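Local coordinates for proximal thread matrix protein 1 (PDB 4CN9) that binds collagen as a matrix protein of the mussel byssus and carries zinc, one ion sitting in a metal-ion-dependent adhesion site (MIDAS), at residues I283-N288 with S316-I321; L275-M280 with A324-T329; T144-V149 with H185-L190; V195-I200 with E212-M217; I396-G401 with F418-F423. All coordinates share one frame; numbering follows the deposited sequence. Where two conformers were deposited one is given.

From the N terminus, contact 3 comes first, closing a loop between helices 142-153 and 183-192 of the first von Willebrand factor A domain. Contact 4 follows at once in the chain, joining strand 195-202 to the end of helix 208-214, and it touches contact 3 where Ile-214 meets Leu-146 and Ala-187. In the second A domain, contact 1 is nested inside the loop closed by contact 2. Both join helices 272-285 and 318-327, and Val-284 meets Ile-325 between them. Contact 5 closes last, pairing strands 391-398 and 417-420; Phe-279, Leu-275 and Met-276 link it to contact 2. No loops cross.

Contact 1. Residues I283-N288 with S316-I321; sequences IVDRFN and SSKADI
Two neighbouring helices of the second von Willebrand factor A domain, 272-285 and 318-327, meet here through Lys-318, which reaches from the first turn of the later helix to the main chain around Phe-287. Lys-318 is extended beyond CG, and its NZ gives a short hydrogen bond of 2.6 Å to Phe-287 O. The donor stands nearly along the C=O axis, at a C=O...N angle of 178°. A water that donates to Asn-288 O also lies within a weak bond of the ammonium group. On the way, the aliphatic part of the lysine runs antiparallel to the Val-284 side chain, the two passing flank to flank with Lys-318 CG 4.0 Å from Val-284 CG1, so a long, flexible residue serves both as packing and as donor. Asp-285 crosses the same chain, its OD1 3.9 Å from Lys-318 CD, but this carboxylate forms its salt bridge with Lys-322. On the side toward the sheet, the branched residues Val-284 and Ile-321 bring their CG2 methyls to 3.9 Å, and both side chains rest on Phe-297 of strand 295-302. An alanine in place of Lys-318 would probably leave Phe-287 O without its ammonium donor and open a gap beside Val-284 CG1. At the start of the later helix, Ser-317 suits the N-cap because its OG accepts from Asp-320 N at 3.0 Å, a bond that fixes the first turn. Helices side by side on one face of a central, mainly parallel beta sheet are characteristic of the Rossmann-like von Willebrand factor A fold.

Contact 2. Residues L275-M280 with A324-T329; sequences LMKNFM and AIDKVT. Unlike the reference sequence in segment 324-329: Thr-329 (reference Ser).
Lys-277 holds CG anti to the carbonyl carbon (chi1 -69°) and is extended from there on, which carries NZ across to the main chain of Asp-326 and Val-328. The span links helix 272-285 to the C-terminal end of helix 318-327, two neighbouring helices of the von Willebrand factor A fold. Two carbonyls grip the ammonium group: Asp-326 O at 2.8 Å from NZ and Val-328 O at 2.7 Å from NZ. A buried lysine is suited to this place because its positive charge would probably be stabilised by the carbonyl oxygens gathered where the helix ends. Asp-326 crosses the methylenes, with OD1 3.7 Å from Lys-277 CD, while its carboxylate has its salt bridge with Lys-281. The inner side is apolar. Ile-325 CG2 sits 4.0 Å from Lys-277 CB, and Met-280, bent at chi3, brings its CE methyl to 4.0 Å from the same CG2. Phe-257 and Phe-259 of strand 253-260 lie under Met-280. The two lysine bonds differ in direction: NZ lies in the carbonyl plane of Val-328, but stands 51° out of that of Asp-326.

Contact 3. Residues T144-V149 with H185-L190; sequences TGLKHV and HEAHKL
Around Leu-146 and Leu-190 the helical segments 144-149 and 185-190 run nearly parallel, their axes 8.5 Å apart and inclined by 23°, and the backbones are nearest at Lys-147 and Glu-186. Leu-146 carries most of the apolar packing. Its CD2 meets Leu-190 CD2 at 3.7 Å, the two side chains crossing at about a right angle, and its CD1 lies 3.9 Å from Ala-187 CB. A small residue suits that position, since Ala-187 CB also packs against Ile-214. Leu-190 CG, anti to the backbone N (chi1 -176°), is sent toward helix 142-153, where CD1 touches Val-149 CG1 at 4.2 Å. Leu-59 of strand 54-61 underlies both Leu-146 and Val-149, which sets helix 142-153 on the sheet of the first von Willebrand factor A domain, while Leu-190 packs on Val-195 of strand 195-202. The Leu-146 side chain is about 12 Å from that of Asp-61, a MIDAS residue that binds zinc in this protein though not here; the contact is packing and not part of the site. Farther from the sheet the chemistry changes. Glu-186 CB rests 3.9 Å from Leu-146 CB, but its chain bends at chi2, bringing CD back over Lys-147, and OE1 lies 3.5 Å from Lys-147 CB, against methylenes and not the ammonium group. Lys-147 NZ is paired with Glu-151 along its own helix, while Glu-186 OE1 forms a salt bridge with Arg-150. Methyl contacts thus make up the larger part, and the Glu-186 to Arg-150 pair implies an electrostatic tie between the two helices above an apolar seam.

Contact 4. Residues V195-I200 with E212-M217; sequences VTVIAI and EQIATM
Thr-216 takes hold of Val-197 with two hydrogen bonds. Val-197 N donates to Thr-216 OG1 at 2.8 Å and almost straight, at 175°, while Thr-216 N returns a bond of 3.0 Å to Val-197 O. OG1 can receive the strand N-H because it lies anti to its own carbonyl carbon (chi1 -68°), beside the backbone N that makes the second bond. A threonine suits the place: its hydroxyl takes the part that a backbone carbonyl would play beside a strand. A water extends the grip, giving a hydrogen bond of 2.7 Å to Val-195 O and lying 2.8 Å from Thr-216 OG1. Next to the polar pair, Val-197 CG1 packs 4.0 Å from Ile-214 CG2. Two residues on, on the same side of the strand, Ala-199 CB faces Ala-215 CB at 4.3 Å; small side chains suit a place where the backbones come close, Val-197 O lying 3.5 Å from Ala-215 CA. The segments belong to a beta-alpha-beta crossover of the first von Willebrand factor A domain, in which strand 195-202 leads through helix 208-214 to the edge strand 221-224. Ala-215 is where the chain leaves helical geometry, and the turn brings Thr-216 alongside the strand. Lys-191, from helix 183-192, steadies this turn by donating from NZ to the carbonyls of Gln-213 and Ala-215. On the far side of strand 195-202, Thr-196 and Ile-198 are bonded through their backbones to strand 166-173, while along the edge that also meets Thr-216, Ala-199 pairs with Tyr-220.

Contact 5. Residues I396-G401 with F418-F423; sequences IGVGTG and FTTSSF
Three backbone hydrogen bonds stitch Gly-397 and Gly-399 to Phe-418 and Thr-420. Gly-397 N donates to Phe-418 O at 2.9 Å, Thr-420 N to Gly-397 O at 3.1 Å, and Gly-399 N to Thr-420 O at 2.9 Å, a ladder of parallel strands. Thr-420 adds a bond within its own segment: OG1, between the backbone N and the carbonyl carbon, donates to Ser-422 O at 3.1 Å from above the carbonyl plane and pins the turn that follows. These are the two strands of a beta-alpha-beta crossover, 391-398 and 417-420, joined through helix 404-410 at an edge of the von Willebrand factor A sheet. Gly-399 ends the pairing with a positive phi of 99°, where a side chain would collide with the carbonyl O of Val-398. The turn after Thr-420 swings Phe-423 back over Val-398, whose CG1 sits over the ring centre, 3.5 Å from the centroid, in a CH-pi contact. Branched valine fits, since CG1 is anti to the backbone N (chi1 -172°) and both methyls lie alongside Thr-420 OG1, CG1 the nearer at 3.8 Å. An alanine at Phe-423 would probably leave Val-398 CG1 without its aromatic face and open a gap toward Met-276 of helix 272-285. Farther along the same sheet face, Ile-396 CG1 lies 4.1 Å from Phe-418 CB, and both residues pack onto Val-433 of helix 430-437.

Contact 1. Residues I283-N288 with S316-I321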
# COMPACT_ATOMS: atom_id res chain seq x y z
N ILE A 283 -12.37 -9.81 15.42
CA ILE A 283 -11.34 -8.82 15.12
C ILE A 283 -11.12 -7.88 16.28
O ILE A 283 -9.98 -7.60 16.67
CB ILE A 283 -11.70 -8.04 13.83
CG1 ILE A 283 -11.59 -8.99 12.64
CG2 ILE A 283 -10.81 -6.81 13.65
CD1 ILE A 283 -12.15 -8.44 11.38
N VAL A 284 -12.22 -7.41 16.87
CA VAL A 284 -12.12 -6.54 18.04
C VAL A 284 -11.29 -7.20 19.14
O VAL A 284 -10.44 -6.56 19.78
CB VAL A 284 -13.52 -6.14 18.55
CG1 VAL A 284 -13.43 -5.50 19.92
CG2 VAL A 284 -14.19 -5.19 17.55
N ASP A 285 -11.54 -8.49 19.37
CA ASP A 285 -10.86 -9.23 20.43
C ASP A 285 -9.35 -9.36 20.23
O ASP A 285 -8.63 -9.65 21.17
CB ASP A 285 -11.47 -10.63 20.59
CG ASP A 285 -12.71 -10.63 21.45
OD1 ASP A 285 -12.89 -9.69 22.27
OD2 ASP A 285 -13.51 -11.58 21.32
N ARG A 286 -8.87 -9.13 19.01
CA ARG A 286 -7.45 -9.27 18.72
C ARG A 286 -6.66 -8.02 19.08
O ARG A 286 -5.43 -8.05 19.07
CB ARG A 286 -7.23 -9.65 17.26
CG ARG A 286 -7.88 -10.97 16.89
CD ARG A 286 -7.09 -12.14 17.45
NE ARG A 286 -5.81 -12.24 16.77
CZ ARG A 286 -5.57 -13.03 15.73
NH1 ARG A 286 -6.52 -13.82 15.25
NH2 ARG A 286 -4.37 -13.04 15.19
N PHE A 287 -7.34 -6.93 19.41
CA PHE A 287 -6.62 -5.73 19.85
C PHE A 287 -6.37 -5.76 21.36
O PHE A 287 -7.19 -6.26 22.14
CB PHE A 287 -7.34 -4.46 19.40
CG PHE A 287 -7.25 -4.22 17.92
CD1 PHE A 287 -8.11 -4.87 17.06
CD2 PHE A 287 -6.28 -3.40 17.38
CE1 PHE A 287 -8.02 -4.69 15.69
CE2 PHE A 287 -6.19 -3.20 16.01
CZ PHE A 287 -7.05 -3.84 15.17
N ASN A 288 -5.23 -5.22 21.77
CA ASN A 288 -4.76 -5.34 23.14
C ASN A 288 -5.63 -4.54 24.10
O ASN A 288 -5.93 -4.99 25.20
CB ASN A 288 -3.31 -4.88 23.25
CG ASN A 288 -2.78 -4.98 24.66
OD1 ASN A 288 -2.71 -6.07 25.22
ND2 ASN A 288 -2.42 -3.85 25.26
N SER A 316 -15.63 2.32 25.14
CA SER A 316 -14.23 2.08 25.45
C SER A 316 -13.92 0.62 25.80
O SER A 316 -12.76 0.23 25.78
CB SER A 316 -13.74 3.02 26.55
OG SER A 316 -14.53 2.91 27.71
N SER A 317 -14.92 -0.19 26.12
CA SER A 317 -14.68 -1.60 26.45
C SER A 317 -15.00 -2.54 25.29
O SER A 317 -15.89 -2.28 24.49
CB SER A 317 -15.50 -2.04 27.70
OG SER A 317 -16.85 -2.26 27.38
N LYS A 318 -14.29 -3.66 25.23
CA LYS A 318 -14.49 -4.65 24.20
C LYS A 318 -15.88 -5.23 24.32
O LYS A 318 -16.56 -5.46 23.32
CB LYS A 318 -13.46 -5.77 24.33
CG LYS A 318 -12.12 -5.44 23.74
CD LYS A 318 -11.18 -6.62 23.86
CE LYS A 318 -9.75 -6.19 23.67
NZ LYS A 318 -8.84 -7.33 23.80
N ALA A 319 -16.31 -5.46 25.55
CA ALA A 319 -17.63 -6.01 25.79
C ALA A 319 -18.71 -5.07 25.24
O ALA A 319 -19.65 -5.53 24.60
CB ALA A 319 -17.85 -6.28 27.28
N ASP A 320 -18.56 -3.77 25.47
CA ASP A 320 -19.52 -2.80 24.94
C ASP A 320 -19.47 -2.75 23.41
O ASP A 320 -20.50 -2.70 22.74
CB ASP A 320 -19.25 -1.40 25.49
CG ASP A 320 -19.65 -1.24 26.96
OD1 ASP A 320 -20.49 -2.03 27.45
OD2 ASP A 320 -19.10 -0.32 27.61
N ILE A 321 -18.27 -2.73 22.85
CA ILE A 321 -18.13 -2.69 21.40
C ILE A 321 -18.78 -3.91 20.75
O ILE A 321 -19.57 -3.79 19.82
CB ILE A 321 -16.67 -2.55 20.98
CG1 ILE A 321 -16.16 -1.18 21.41
CG2 ILE A 321 -16.52 -2.75 19.47
CD1 ILE A 321 -14.67 -1.05 21.39
O HOH W 1 -8.42 -6.03 26.76

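Contact 2. Residues L275-M280 with A324-T329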
# COMPACT_ATOMS: atom_id res chain seq x y z
N LEU A 275 -22.94 -14.51 11.32
CA LEU A 275 -21.59 -14.95 11.01
C LEU A 275 -20.70 -13.73 10.74
O LEU A 275 -19.55 -13.65 11.19
CB LEU A 275 -21.59 -15.92 9.83
CG LEU A 275 -22.08 -17.35 10.11
CD1 LEU A 275 -22.22 -18.13 8.82
CD2 LEU A 275 -21.15 -18.08 11.07
N MET A 276 -21.25 -12.76 10.03
CA MET A 276 -20.53 -11.53 9.74
C MET A 276 -20.26 -10.72 11.02
O MET A 276 -19.15 -10.22 11.22
CB MET A 276 -21.32 -10.69 8.71
CG MET A 276 -20.59 -9.44 8.23
SD MET A 276 -21.62 -8.49 7.06
CE MET A 276 -23.01 -8.11 8.10
N LYS A 277 -21.25 -10.62 11.90
CA LYS A 277 -21.03 -9.96 13.18
C LYS A 277 -19.95 -10.65 14.00
O LYS A 277 -19.09 -9.99 14.60
CB LYS A 277 -22.33 -9.89 13.98
CG LYS A 277 -23.37 -8.96 13.41
CD LYS A 277 -24.68 -9.14 14.16
CE LYS A 277 -25.63 -8.00 13.91
NZ LYS A 277 -26.96 -8.27 14.57
N ASN A 278 -19.96 -11.99 14.03
CA ASN A 278 -18.96 -12.72 14.79
C ASN A 278 -17.56 -12.45 14.25
O ASN A 278 -16.60 -12.36 15.00
CB ASN A 278 -19.24 -14.22 14.78
CG ASN A 278 -20.47 -14.61 15.60
OD1 ASN A 278 -21.07 -13.78 16.30
ND2 ASN A 278 -20.84 -15.88 15.52
N PHE A 279 -17.45 -12.31 12.93
CA PHE A 279 -16.17 -12.01 12.31
C PHE A 279 -15.64 -10.67 12.83
O PHE A 279 -14.50 -10.56 13.25
CB PHE A 279 -16.35 -12.02 10.78
CG PHE A 279 -15.15 -11.59 9.98
CD1 PHE A 279 -14.09 -12.45 9.80
CD2 PHE A 279 -15.12 -10.36 9.35
CE1 PHE A 279 -13.00 -12.08 9.04
CE2 PHE A 279 -14.02 -9.99 8.58
CZ PHE A 279 -12.97 -10.85 8.42
N MET A 280 -16.50 -9.65 12.85
CA MET A 280 -16.09 -8.34 13.35
C MET A 280 -15.77 -8.34 14.85
O MET A 280 -14.79 -7.73 15.28
CB MET A 280 -17.17 -7.31 13.01
CG MET A 280 -17.30 -7.14 11.52
SD MET A 280 -18.53 -5.95 11.00
CE MET A 280 -20.02 -6.67 11.69
N ALA A 324 -22.51 -3.84 21.02
CA ALA A 324 -23.08 -2.85 20.11
C ALA A 324 -23.16 -3.40 18.69
O ALA A 324 -24.15 -3.19 17.97
CB ALA A 324 -22.28 -1.56 20.15
N ILE A 325 -22.11 -4.12 18.28
CA ILE A 325 -22.11 -4.75 16.96
C ILE A 325 -23.29 -5.71 16.83
O ILE A 325 -23.99 -5.74 15.81
CB ILE A 325 -20.78 -5.50 16.72
CG1 ILE A 325 -19.67 -4.48 16.42
CG2 ILE A 325 -20.91 -6.48 15.58
CD1 ILE A 325 -18.29 -5.02 16.55
N ASP A 326 -23.55 -6.46 17.90
CA ASP A 326 -24.59 -7.48 17.88
C ASP A 326 -26.01 -6.93 17.82
O ASP A 326 -26.92 -7.61 17.32
CB ASP A 326 -24.43 -8.39 19.10
CG ASP A 326 -23.61 -9.63 18.79
OD1 ASP A 326 -23.49 -9.98 17.60
OD2 ASP A 326 -23.08 -10.24 19.73
N LYS A 327 -26.21 -5.72 18.32
CA LYS A 327 -27.51 -5.07 18.30
C LYS A 327 -27.90 -4.50 16.93
O LYS A 327 -29.06 -4.15 16.70
CB LYS A 327 -27.55 -3.94 19.34
CG LYS A 327 -27.75 -4.40 20.77
CD LYS A 327 -27.91 -3.22 21.72
CE LYS A 327 -27.28 -3.52 23.08
NZ LYS A 327 -27.26 -2.34 23.99
N VAL A 328 -26.95 -4.41 16.01
CA VAL A 328 -27.23 -3.81 14.71
C VAL A 328 -28.20 -4.67 13.90
O VAL A 328 -27.99 -5.87 13.73
CB VAL A 328 -25.93 -3.55 13.93
CG1 VAL A 328 -26.22 -3.10 12.50
CG2 VAL A 328 -25.11 -2.51 14.65
N THR A 329 -29.28 -4.05 13.43
CA THR A 329 -30.35 -4.75 12.72
C THR A 329 -30.23 -4.56 11.21
O THR A 329 -29.84 -3.50 10.74
CB THR A 329 -31.74 -4.23 13.14
OG1 THR A 329 -31.86 -2.85 12.78
CG2 THR A 329 -31.94 -4.37 14.64

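Contact 3. Residues T144-V149 with H185-L190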
# COMPACT_ATOMS: atom_id res chain seq x y z
N THR A 144 10.39 -9.12 -14.51
CA THR A 144 11.71 -9.75 -14.48
C THR A 144 12.62 -8.95 -13.57
O THR A 144 13.40 -9.52 -12.81
CB THR A 144 12.32 -9.89 -15.87
OG1 THR A 144 11.41 -10.61 -16.71
CG2 THR A 144 13.65 -10.65 -15.83
N GLY A 145 12.49 -7.62 -13.62
CA GLY A 145 13.24 -6.76 -12.72
C GLY A 145 12.93 -7.03 -11.26
O GLY A 145 13.84 -7.17 -10.43
N LEU A 146 11.64 -7.12 -10.93
CA LEU A 146 11.21 -7.37 -9.56
C LEU A 146 11.71 -8.73 -9.04
O LEU A 146 12.10 -8.85 -7.89
CB LEU A 146 9.69 -7.30 -9.45
CG LEU A 146 9.10 -5.90 -9.67
CD1 LEU A 146 7.58 -5.95 -9.87
CD2 LEU A 146 9.45 -4.99 -8.51
N LYS A 147 11.69 -9.73 -9.91
CA LYS A 147 12.17 -11.07 -9.60
C LYS A 147 13.67 -11.03 -9.30
O LYS A 147 14.14 -11.58 -8.30
CB LYS A 147 11.91 -11.99 -10.79
CG LYS A 147 12.36 -13.43 -10.60
CD LYS A 147 12.12 -14.22 -11.89
CE LYS A 147 12.95 -15.49 -11.95
NZ LYS A 147 12.45 -16.49 -10.97
N HIS A 148 14.41 -10.36 -10.17
CA HIS A 148 15.86 -10.22 -9.97
C HIS A 148 16.17 -9.55 -8.62
O HIS A 148 17.09 -9.95 -7.90
CB HIS A 148 16.44 -9.42 -11.14
CG HIS A 148 17.93 -9.24 -11.07
ND1 HIS A 148 18.81 -10.09 -11.70
CD2 HIS A 148 18.69 -8.30 -10.44
CE1 HIS A 148 20.05 -9.68 -11.48
NE2 HIS A 148 20.00 -8.60 -10.72
N VAL A 149 15.40 -8.53 -8.28
CA VAL A 149 15.59 -7.82 -7.01
C VAL A 149 15.32 -8.74 -5.82
O VAL A 149 16.10 -8.78 -4.87
CB VAL A 149 14.71 -6.54 -6.95
CG1 VAL A 149 14.66 -5.99 -5.55
CG2 VAL A 149 15.25 -5.48 -7.93
N HIS A 185 2.54 -10.85 -9.87
CA HIS A 185 2.96 -11.99 -9.08
C HIS A 185 4.36 -11.80 -8.46
O HIS A 185 4.58 -12.13 -7.30
CB HIS A 185 2.95 -13.25 -9.94
CG HIS A 185 3.26 -14.50 -9.19
ND1 HIS A 185 2.48 -14.94 -8.14
CD2 HIS A 185 4.25 -15.40 -9.33
CE1 HIS A 185 2.99 -16.07 -7.67
NE2 HIS A 185 4.06 -16.37 -8.38
N GLU A 186 5.30 -11.28 -9.25
CA GLU A 186 6.63 -10.98 -8.71
C GLU A 186 6.59 -9.90 -7.62
O GLU A 186 7.34 -9.95 -6.64
CB GLU A 186 7.59 -10.59 -9.82
CG GLU A 186 7.83 -11.69 -10.85
CD GLU A 186 8.32 -13.00 -10.22
OE1 GLU A 186 9.00 -12.95 -9.17
OE2 GLU A 186 8.02 -14.08 -10.77
N ALA A 187 5.72 -8.91 -7.80
CA ALA A 187 5.59 -7.83 -6.81
C ALA A 187 5.02 -8.38 -5.49
O ALA A 187 5.43 -7.97 -4.41
CB ALA A 187 4.70 -6.72 -7.36
N HIS A 188 4.08 -9.31 -5.61
CA HIS A 188 3.51 -9.98 -4.44
C HIS A 188 4.59 -10.73 -3.64
O HIS A 188 4.69 -10.58 -2.44
CB HIS A 188 2.41 -10.96 -4.89
CG HIS A 188 1.88 -11.82 -3.79
ND1 HIS A 188 0.92 -11.38 -2.90
CD2 HIS A 188 2.17 -13.10 -3.44
CE1 HIS A 188 0.65 -12.35 -2.04
NE2 HIS A 188 1.39 -13.40 -2.34
N LYS A 189 5.41 -11.53 -4.32
CA LYS A 189 6.46 -12.27 -3.62
C LYS A 189 7.47 -11.32 -2.98
O LYS A 189 7.95 -11.53 -1.87
CB LYS A 189 7.17 -13.21 -4.59
CG LYS A 189 6.32 -14.33 -5.13
CD LYS A 189 7.17 -15.16 -6.09
CE LYS A 189 6.44 -16.36 -6.63
NZ LYS A 189 7.29 -17.12 -7.60
N LEU A 190 7.79 -10.25 -3.69
CA LEU A 190 8.77 -9.31 -3.17
C LEU A 190 8.25 -8.65 -1.89
O LEU A 190 8.93 -8.63 -0.86
CB LEU A 190 9.11 -8.27 -4.25
CG LEU A 190 10.20 -7.25 -3.94
CD1 LEU A 190 11.52 -7.94 -3.58
CD2 LEU A 190 10.37 -6.31 -5.14

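Contact 4. Residues V195-I200 with E212-M217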
# COMPACT_ATOMS: atom_id res chain seq x y z
N VAL A 195 9.34 -6.05 1.92
CA VAL A 195 9.94 -5.00 1.11
C VAL A 195 8.89 -3.92 0.80
O VAL A 195 7.77 -4.22 0.38
CB VAL A 195 10.52 -5.58 -0.20
CG1 VAL A 195 11.12 -4.47 -1.07
CG2 VAL A 195 11.56 -6.66 0.11
N THR A 196 9.27 -2.67 1.03
CA THR A 196 8.45 -1.54 0.62
C THR A 196 8.73 -1.26 -0.85
O THR A 196 9.90 -1.23 -1.26
CB THR A 196 8.79 -0.26 1.42
OG1 THR A 196 8.61 -0.51 2.81
CG2 THR A 196 7.90 0.90 1.00
N VAL A 197 7.68 -1.06 -1.65
CA VAL A 197 7.83 -0.76 -3.05
C VAL A 197 7.20 0.60 -3.42
O VAL A 197 6.01 0.84 -3.19
CB VAL A 197 7.26 -1.88 -3.93
CG1 VAL A 197 7.50 -1.58 -5.39
CG2 VAL A 197 7.87 -3.22 -3.55
N ILE A 198 8.03 1.48 -3.97
CA ILE A 198 7.58 2.78 -4.47
C ILE A 198 7.74 2.73 -5.98
O ILE A 198 8.76 2.23 -6.49
CB ILE A 198 8.41 3.94 -3.87
CG1 ILE A 198 8.15 4.04 -2.36
CG2 ILE A 198 8.09 5.26 -4.55
CD1 ILE A 198 9.32 4.61 -1.55
N ALA A 199 6.73 3.20 -6.70
CA ALA A 199 6.75 3.19 -8.15
C ALA A 199 6.59 4.61 -8.71
O ALA A 199 5.65 5.33 -8.35
CB ALA A 199 5.63 2.30 -8.68
N ILE A 200 7.51 5.00 -9.58
CA ILE A 200 7.46 6.28 -10.29
C ILE A 200 7.25 6.06 -11.78
O ILE A 200 8.05 5.37 -12.46
CB ILE A 200 8.75 7.09 -10.10
CG1 ILE A 200 9.02 7.33 -8.61
CG2 ILE A 200 8.64 8.42 -10.86
CD1 ILE A 200 10.43 7.71 -8.28
N GLU A 212 0.06 0.67 -9.58
CA GLU A 212 -0.70 0.59 -8.34
C GLU A 212 -0.76 -0.83 -7.76
O GLU A 212 -0.83 -1.00 -6.54
CB GLU A 212 -2.12 1.12 -8.54
CG GLU A 212 -2.20 2.63 -8.49
CD GLU A 212 -3.58 3.16 -8.87
OE1 GLU A 212 -4.39 2.39 -9.44
OE2 GLU A 212 -3.83 4.35 -8.60
N GLN A 213 -0.74 -1.83 -8.62
CA GLN A 213 -0.73 -3.22 -8.18
C GLN A 213 0.65 -3.60 -7.63
O GLN A 213 0.75 -4.39 -6.69
CB GLN A 213 -1.06 -4.16 -9.33
CG GLN A 213 -2.43 -4.00 -9.97
CD GLN A 213 -2.71 -5.09 -11.01
OE1 GLN A 213 -2.12 -5.10 -12.10
NE2 GLN A 213 -3.58 -6.03 -10.66
N ILE A 214 1.70 -3.04 -8.23
CA ILE A 214 3.10 -3.33 -7.86
C ILE A 214 3.52 -2.69 -6.54
O ILE A 214 4.14 -3.34 -5.70
CB ILE A 214 4.05 -2.86 -8.98
CG1 ILE A 214 3.89 -3.75 -10.21
CG2 ILE A 214 5.49 -2.89 -8.53
CD1 ILE A 214 4.47 -3.18 -11.49
N ALA A 215 3.18 -1.42 -6.37
CA ALA A 215 3.57 -0.66 -5.19
C ALA A 215 2.92 -1.20 -3.90
O ALA A 215 1.95 -1.97 -3.93
CB ALA A 215 3.22 0.82 -5.40
N THR A 216 3.47 -0.79 -2.77
CA THR A 216 2.98 -1.22 -1.46
C THR A 216 1.50 -0.85 -1.26
O THR A 216 0.71 -1.66 -0.76
CB THR A 216 3.85 -0.63 -0.35
OG1 THR A 216 5.15 -1.23 -0.40
CG2 THR A 216 3.24 -0.86 1.05
N MET A 217 1.16 0.39 -1.62
CA MET A 217 -0.23 0.84 -1.67
C MET A 217 -0.37 1.77 -2.87
O MET A 217 0.64 2.23 -3.42
CB MET A 217 -0.65 1.55 -0.38
CG MET A 217 -0.51 0.71 0.88
SD MET A 217 -1.40 1.35 2.33
CE MET A 217 -1.09 3.10 2.19
O HOH W 2 5.15 -3.74 0.81

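Contact 5. Residues I396-G401 with F418-F423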
# COMPACT_ATOMS: atom_id res chain seq x y z
N ILE A 396 -13.62 -6.54 1.57
CA ILE A 396 -14.00 -7.94 1.59
C ILE A 396 -15.33 -8.15 0.89
O ILE A 396 -16.31 -7.49 1.23
CB ILE A 396 -14.15 -8.44 3.04
CG1 ILE A 396 -12.84 -8.24 3.79
CG2 ILE A 396 -14.62 -9.89 3.05
CD1 ILE A 396 -12.98 -8.23 5.31
N GLY A 397 -15.36 -9.06 -0.08
CA GLY A 397 -16.59 -9.50 -0.73
C GLY A 397 -16.96 -10.92 -0.32
O GLY A 397 -16.10 -11.81 -0.26
N VAL A 398 -18.23 -11.14 -0.02
CA VAL A 398 -18.73 -12.46 0.37
C VAL A 398 -19.84 -12.90 -0.56
O VAL A 398 -20.81 -12.16 -0.78
CB VAL A 398 -19.29 -12.44 1.80
CG1 VAL A 398 -19.61 -13.86 2.27
CG2 VAL A 398 -18.32 -11.78 2.74
N GLY A 399 -19.70 -14.09 -1.14
CA GLY A 399 -20.76 -14.63 -1.99
C GLY A 399 -20.50 -14.44 -3.46
O GLY A 399 -19.34 -14.38 -3.89
N THR A 400 -21.58 -14.37 -4.24
CA THR A 400 -21.47 -14.20 -5.69
C THR A 400 -22.15 -12.92 -6.16
O THR A 400 -22.26 -12.68 -7.36
CB THR A 400 -22.11 -15.37 -6.47
OG1 THR A 400 -23.52 -15.42 -6.18
CG2 THR A 400 -21.46 -16.70 -6.10
N GLY A 401 -22.62 -12.10 -5.23
CA GLY A 401 -23.33 -10.88 -5.58
C GLY A 401 -22.48 -9.62 -5.70
O GLY A 401 -22.95 -8.62 -6.23
N PHE A 418 -10.14 -9.18 -0.29
CA PHE A 418 -10.41 -10.55 0.09
C PHE A 418 -11.78 -10.95 -0.41
O PHE A 418 -12.71 -10.13 -0.39
CB PHE A 418 -10.36 -10.71 1.61
CG PHE A 418 -9.04 -10.37 2.21
CD1 PHE A 418 -8.74 -9.06 2.57
CD2 PHE A 418 -8.09 -11.35 2.42
CE1 PHE A 418 -7.51 -8.75 3.13
CE2 PHE A 418 -6.86 -11.05 2.96
CZ PHE A 418 -6.57 -9.75 3.33
N THR A 419 -11.91 -12.20 -0.86
CA THR A 419 -13.19 -12.74 -1.32
C THR A 419 -13.38 -14.15 -0.74
O THR A 419 -12.41 -14.90 -0.57
CB THR A 419 -13.29 -12.79 -2.88
OG1 THR A 419 -12.31 -13.69 -3.41
CG2 THR A 419 -13.09 -11.43 -3.52
N THR A 420 -14.62 -14.48 -0.39
CA THR A 420 -14.95 -15.83 0.07
C THR A 420 -16.30 -16.20 -0.52
O THR A 420 -17.13 -15.34 -0.76
CB THR A 420 -14.98 -15.97 1.64
OG1 THR A 420 -16.06 -15.20 2.21
CG2 THR A 420 -13.68 -15.51 2.27
N SER A 421 -16.54 -17.49 -0.71
CA SER A 421 -17.79 -17.93 -1.32
C SER A 421 -18.95 -17.87 -0.33
O SER A 421 -20.11 -17.79 -0.74
CB SER A 421 -17.63 -19.37 -1.82
OG SER A 421 -17.30 -20.21 -0.73
N SER A 422 -18.66 -17.94 0.96
CA SER A 422 -19.72 -17.94 1.95
C SER A 422 -19.27 -17.28 3.23
O SER A 422 -18.07 -17.13 3.50
CB SER A 422 -20.17 -19.37 2.29
OG SER A 422 -19.23 -20.01 3.12
N PHE A 423 -20.26 -16.92 4.03
CA PHE A 423 -20.02 -16.30 5.32
C PHE A 423 -19.35 -17.26 6.30
O PHE A 423 -18.60 -16.83 7.17
CB PHE A 423 -21.34 -15.75 5.86
CG PHE A 423 -21.81 -14.51 5.14
CD1 PHE A 423 -22.55 -14.61 3.98
CD2 PHE A 423 -21.49 -13.25 5.62
CE1 PHE A 423 -22.98 -13.47 3.31
CE2 PHE A 423 -21.90 -12.11 4.96
CZ PHE A 423 -22.65 -12.21 3.81